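Local coordinates for copper homeostasis protein CutC (Streptococcus agalactiae, PDB 2BDQ) that may bind copper ions and take part in copper homeostasis in the cytoplasm, at residues Glu74-Val86 against Ala108-Pro120. Residues are numbered along the deposited sequence; the frame is centred on the assembly and turned at random.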
loop_
_atom_site.group_PDB
_atom_site.type_symbol
_atom_site.label_atom_id
_atom_site.label_comp_id
_atom_site.label_asym_id
_atom_site.label_seq_id
_atom_site.Cartn_x
_atom_site.Cartn_y
_atom_site.Cartn_z
ATOM N N GLU A 74 13.402 6.521 5.827
ATOM C CA GLU A 74 12.163 5.847 6.177
ATOM C C GLU A 74 11.494 6.537 7.366
ATOM O O GLU A 74 10.269 6.579 7.458
ATOM C CB GLU A 74 12.452 4.370 6.466
ATOM C CG GLU A 74 12.660 3.570 5.179
ATOM C CD GLU A 74 13.435 2.282 5.370
ATOM O OE1 GLU A 74 13.530 1.504 4.397
ATOM O OE2 GLU A 74 13.960 2.043 6.480
ATOM N N LEU A 75 12.297 7.078 8.277
ATOM C CA LEU A 75 11.745 7.789 9.423
ATOM C C LEU A 75 11.142 9.106 8.920
ATOM O O LEU A 75 10.157 9.595 9.476
ATOM C CB LEU A 75 12.830 8.073 10.472
ATOM C CG LEU A 75 13.390 6.866 11.233
ATOM C CD1 LEU A 75 14.596 7.290 12.076
ATOM C CD2 LEU A 75 12.303 6.266 12.128
ATOM N N ARG A 76 11.733 9.672 7.868
ATOM C CA ARG A 76 11.232 10.920 7.284
ATOM C C ARG A 76 9.872 10.640 6.640
ATOM O O ARG A 76 8.977 11.475 6.660
ATOM C CB ARG A 76 12.219 11.440 6.231
ATOM C CG ARG A 76 11.714 12.600 5.352
ATOM C CD ARG A 76 11.781 13.964 6.043
ATOM N NE ARG A 76 10.583 14.285 6.817
ATOM C CZ ARG A 76 9.397 14.586 6.287
ATOM N NH1 ARG A 76 9.233 14.611 4.965
ATOM N NH2 ARG A 76 8.370 14.867 7.083
ATOM N N ILE A 77 9.731 9.447 6.071
ATOM C CA ILE A 77 8.489 9.040 5.436
ATOM C C ILE A 77 7.395 8.911 6.498
ATOM O O ILE A 77 6.287 9.438 6.342
ATOM C CB ILE A 77 8.677 7.686 4.707
ATOM C CG1 ILE A 77 9.522 7.903 3.449
ATOM C CG2 ILE A 77 7.331 7.087 4.360
ATOM C CD1 ILE A 77 10.013 6.630 2.802
HETATM N N MSE A 78 7.722 8.216 7.585
HETATM C CA MSE A 78 6.778 8.008 8.674
HETATM C C MSE A 78 6.327 9.318 9.319
HETATM O O MSE A 78 5.155 9.463 9.666
HETATM C CB MSE A 78 7.388 7.080 9.728
HETATM C CG MSE A 78 7.642 5.670 9.189
HETATM SE SE MSE A 78 8.665 4.526 10.367
HETATM C CE MSE A 78 7.373 4.274 11.764
ATOM N N GLU A 79 7.242 10.271 9.482
ATOM C CA GLU A 79 6.863 11.548 10.078
ATOM C C GLU A 79 5.870 12.238 9.153
ATOM O O GLU A 79 4.889 12.811 9.609
ATOM C CB GLU A 79 8.086 12.446 10.287
ATOM C CG GLU A 79 7.746 13.850 10.804
ATOM C CD GLU A 79 8.975 14.743 10.946
ATOM O OE1 GLU A 79 9.686 14.965 9.939
ATOM O OE2 GLU A 79 9.234 15.225 12.069
ATOM N N GLU A 80 6.125 12.167 7.850
ATOM C CA GLU A 80 5.243 12.790 6.869
ATOM C C GLU A 80 3.874 12.117 6.877
ATOM O O GLU A 80 2.845 12.785 6.871
ATOM C CB GLU A 80 5.856 12.692 5.467
ATOM C CG GLU A 80 5.097 13.462 4.383
ATOM C CD GLU A 80 4.996 14.952 4.670
ATOM O OE1 GLU A 80 6.001 15.542 5.126
ATOM O OE2 GLU A 80 3.913 15.535 4.427
ATOM N N ASP A 81 3.860 10.790 6.892
ATOM C CA ASP A 81 2.589 10.082 6.892
ATOM C C ASP A 81 1.795 10.326 8.168
ATOM O O ASP A 81 0.560 10.287 8.153
ATOM C CB ASP A 81 2.800 8.584 6.635
ATOM C CG ASP A 81 3.018 8.288 5.155
ATOM O OD1 ASP A 81 2.279 8.880 4.328
ATOM O OD2 ASP A 81 3.901 7.470 4.809
ATOM N N ILE A 82 2.495 10.604 9.265
ATOM C CA ILE A 82 1.831 10.887 10.530
ATOM C C ILE A 82 1.146 12.239 10.461
ATOM O O ILE A 82 0.021 12.380 10.915
ATOM C CB ILE A 82 2.834 10.867 11.694
ATOM C CG1 ILE A 82 3.184 9.410 12.017
ATOM C CG2 ILE A 82 2.262 11.586 12.921
ATOM C CD1 ILE A 82 4.298 9.251 13.012
ATOM N N LEU A 83 1.821 13.231 9.886
ATOM C CA LEU A 83 1.248 14.571 9.766
ATOM C C LEU A 83 -0.052 14.531 8.966
ATOM O O LEU A 83 -1.033 15.170 9.328
ATOM C CB LEU A 83 2.246 15.503 9.083
ATOM C CG LEU A 83 3.158 16.453 9.863
ATOM C CD1 LEU A 83 3.242 16.117 11.342
ATOM C CD2 LEU A 83 4.515 16.400 9.192
ATOM N N ARG A 84 -0.047 13.781 7.870
ATOM C CA ARG A 84 -1.231 13.650 7.039
ATOM C C ARG A 84 -2.326 12.890 7.798
ATOM O O ARG A 84 -3.484 13.294 7.795
ATOM C CB ARG A 84 -0.876 12.924 5.734
ATOM C CG ARG A 84 -0.554 13.826 4.532
ATOM C CD ARG A 84 0.533 14.862 4.793
ATOM N NE ARG A 84 0.029 16.001 5.555
ATOM C CZ ARG A 84 0.776 17.014 5.985
ATOM N NH1 ARG A 84 0.216 17.999 6.671
ATOM N NH2 ARG A 84 2.080 17.043 5.738
ATOM N N ALA A 85 -1.958 11.801 8.467
ATOM C CA ALA A 85 -2.941 11.018 9.212
ATOM C C ALA A 85 -3.678 11.877 10.233
ATOM O O ALA A 85 -4.895 11.754 10.390
ATOM C CB ALA A 85 -2.271 9.842 9.909
ATOM N N VAL A 86 -2.953 12.744 10.933
ATOM C CA VAL A 86 -3.598 13.600 11.919
ATOM C C VAL A 86 -4.458 14.684 11.268
ATOM O O VAL A 86 -5.568 14.948 11.722
ATOM C CB VAL A 86 -2.561 14.256 12.866
ATOM C CG1 VAL A 86 -1.462 14.905 12.066
ATOM C CG2 VAL A 86 -3.238 15.292 13.751
ATOM N N ALA A 108 14.348 6.956 18.205
ATOM C CA ALA A 108 13.652 7.118 16.931
ATOM C C ALA A 108 12.193 7.500 17.167
ATOM O O ALA A 108 11.671 8.409 16.519
ATOM C CB ALA A 108 13.743 5.835 16.097
ATOM N N ILE A 109 11.535 6.819 18.103
ATOM C CA ILE A 109 10.139 7.118 18.403
ATOM C C ILE A 109 9.971 8.545 18.920
ATOM O O ILE A 109 9.020 9.237 18.542
ATOM C CB ILE A 109 9.559 6.142 19.454
ATOM C CG1 ILE A 109 9.510 4.727 18.881
ATOM C CG2 ILE A 109 8.152 6.581 19.860
ATOM C CD1 ILE A 109 9.132 3.691 19.886
ATOM N N GLU A 110 10.877 8.990 19.787
ATOM C CA GLU A 110 10.780 10.345 20.318
ATOM C C GLU A 110 10.877 11.369 19.192
ATOM O O GLU A 110 10.253 12.421 19.263
ATOM C CB GLU A 110 11.868 10.607 21.373
ATOM C CG GLU A 110 11.742 9.724 22.607
ATOM C CD GLU A 110 12.653 10.147 23.756
ATOM O OE1 GLU A 110 13.870 10.340 23.535
ATOM O OE2 GLU A 110 12.142 10.279 24.891
ATOM N N GLN A 111 11.644 11.053 18.150
ATOM C CA GLN A 111 11.793 11.960 17.010
ATOM C C GLN A 111 10.443 12.187 16.323
ATOM O O GLN A 111 10.202 13.247 15.738
ATOM C CB GLN A 111 12.780 11.393 15.976
ATOM C CG GLN A 111 14.265 11.594 16.283
ATOM C CD GLN A 111 15.170 11.044 15.175
ATOM O OE1 GLN A 111 15.467 9.846 15.131
ATOM N NE2 GLN A 111 15.591 11.918 14.265
ATOM N N LEU A 112 9.563 11.192 16.396
ATOM C CA LEU A 112 8.254 11.293 15.760
ATOM C C LEU A 112 7.131 11.755 16.692
ATOM O O LEU A 112 6.057 12.147 16.229
ATOM C CB LEU A 112 7.873 9.946 15.145
ATOM C CG LEU A 112 8.826 9.341 14.110
ATOM C CD1 LEU A 112 8.487 7.867 13.901
ATOM C CD2 LEU A 112 8.732 10.114 12.808
ATOM N N LEU A 113 7.366 11.726 17.997
ATOM C CA LEU A 113 6.324 12.132 18.933
ATOM C C LEU A 113 5.692 13.498 18.669
ATOM O O LEU A 113 4.465 13.636 18.695
ATOM C CB LEU A 113 6.851 12.092 20.366
ATOM C CG LEU A 113 7.023 10.680 20.929
ATOM C CD1 LEU A 113 7.507 10.774 22.370
ATOM C CD2 LEU A 113 5.694 9.921 20.856
ATOM N N PRO A 114 6.513 14.529 18.420
ATOM C CA PRO A 114 5.949 15.861 18.168
ATOM C C PRO A 114 4.944 15.881 17.016
ATOM O O PRO A 114 3.893 16.508 17.113
ATOM C CB PRO A 114 7.188 16.714 17.885
ATOM C CG PRO A 114 8.270 16.020 18.700
ATOM C CD PRO A 114 7.986 14.563 18.412
ATOM N N ALA A 115 5.261 15.191 15.927
ATOM C CA ALA A 115 4.359 15.150 14.777
ATOM C C ALA A 115 3.028 14.488 15.135
ATOM O O ALA A 115 1.989 14.827 14.567
ATOM C CB ALA A 115 5.007 14.403 13.618
ATOM N N THR A 116 3.060 13.552 16.081
ATOM C CA THR A 116 1.848 12.841 16.500
ATOM C C THR A 116 0.798 13.773 17.081
ATOM O O THR A 116 -0.393 13.448 17.109
ATOM C CB THR A 116 2.156 11.764 17.551
ATOM O OG1 THR A 116 3.027 10.773 16.986
ATOM C CG2 THR A 116 0.873 11.094 17.989
ATOM N N GLN A 117 1.254 14.916 17.576
ATOM C CA GLN A 117 0.373 15.922 18.140
ATOM C C GLN A 117 -0.636 15.386 19.152
ATOM O O GLN A 117 -1.816 15.749 19.124
ATOM C CB GLN A 117 -0.356 16.642 17.008
ATOM C CG GLN A 117 0.595 17.290 16.013
ATOM C CD GLN A 117 -0.115 17.767 14.754
ATOM O OE1 GLN A 117 -0.916 18.704 14.792
ATOM N NE2 GLN A 117 0.173 17.114 13.633
ATOM N N GLY A 118 -0.164 14.513 20.040
ATOM C CA GLY A 118 -1.020 13.961 21.073
ATOM C C GLY A 118 -2.001 12.864 20.706
ATOM O O GLY A 118 -2.669 12.336 21.594
ATOM N N LEU A 119 -2.114 12.498 19.433
ATOM C CA LEU A 119 -3.066 11.444 19.105
ATOM C C LEU A 119 -2.683 10.147 19.813
ATOM O O LEU A 119 -1.512 9.930 20.138
ATOM C CB LEU A 119 -3.138 11.202 17.592
ATOM C CG LEU A 119 -3.581 12.338 16.660
ATOM C CD1 LEU A 119 -3.948 11.715 15.323
ATOM C CD2 LEU A 119 -4.773 13.101 17.219
ATOM N N PRO A 120 -3.676 9.281 20.091
ATOM C CA PRO A 120 -3.441 7.996 20.759
ATOM C C PRO A 120 -2.451 7.179 19.937
ATOM O O PRO A 120 -2.552 7.134 18.709
ATOM C CB PRO A 120 -4.823 7.357 20.773
ATOM C CG PRO A 120 -5.738 8.537 20.876
ATOM C CD PRO A 120 -5.119 9.522 19.907
HETATM O O HOH W 1 8.121 14.687 14.649
#
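Val86 CG2 lies over one face of the Gln117 amide, 3.9 Å from NE2, and Ala115 O sits nearly in the amide plane, beside NE2. The Val86 and Gln117 side chains cross at about a right angle. NE2 bonds back to Ala115 O, with the donor tilted 23° from the carbonyl plane; this bond pins the amide beside Val86. With CG anti to the backbone N (chi1 175°), Glu79 lays CB and CG along the other helix, and its carboxylate reaches that helix through water. Its OE2 accepts from a water that also donates to Gln111 O (2.8 Å) and accepts from Ala115 N, an amide left without a bond to the preceding turn at the kink near Pro114. Glu79 OE1 takes Arg76 NH2 on its anti side. Through Glu80 this salt bridge joins a network with Arg84, whose guanidinium has Leu83 CB over the centre of one face and the Glu80 carboxylate at its edge. No direct hydrogen bond links the two segments; their contact is mostly apolar. Leu112 is a knob in the hole formed by Leu75, Met78, Glu79 and Ile82, with CD2 3.5 Å from Glu79 CB. Ile82 CG2, anti to its own N, lies against Ala115 O at 3.6 Å, and Leu83 CD1 presses tightly on Ala115 CB. Past Thr116, where a type I' turn starts, Leu119 CD1 reaches Val86 CB (3.8 Å). Ile82 and Thr116 both also touch Leu93 of strand 92-95. The near-parallel axes, 9.0 Å apart and crossing at -22°, belong to successive outer helices of a TIM barrel, flanking that strand in the repeating beta-alpha order.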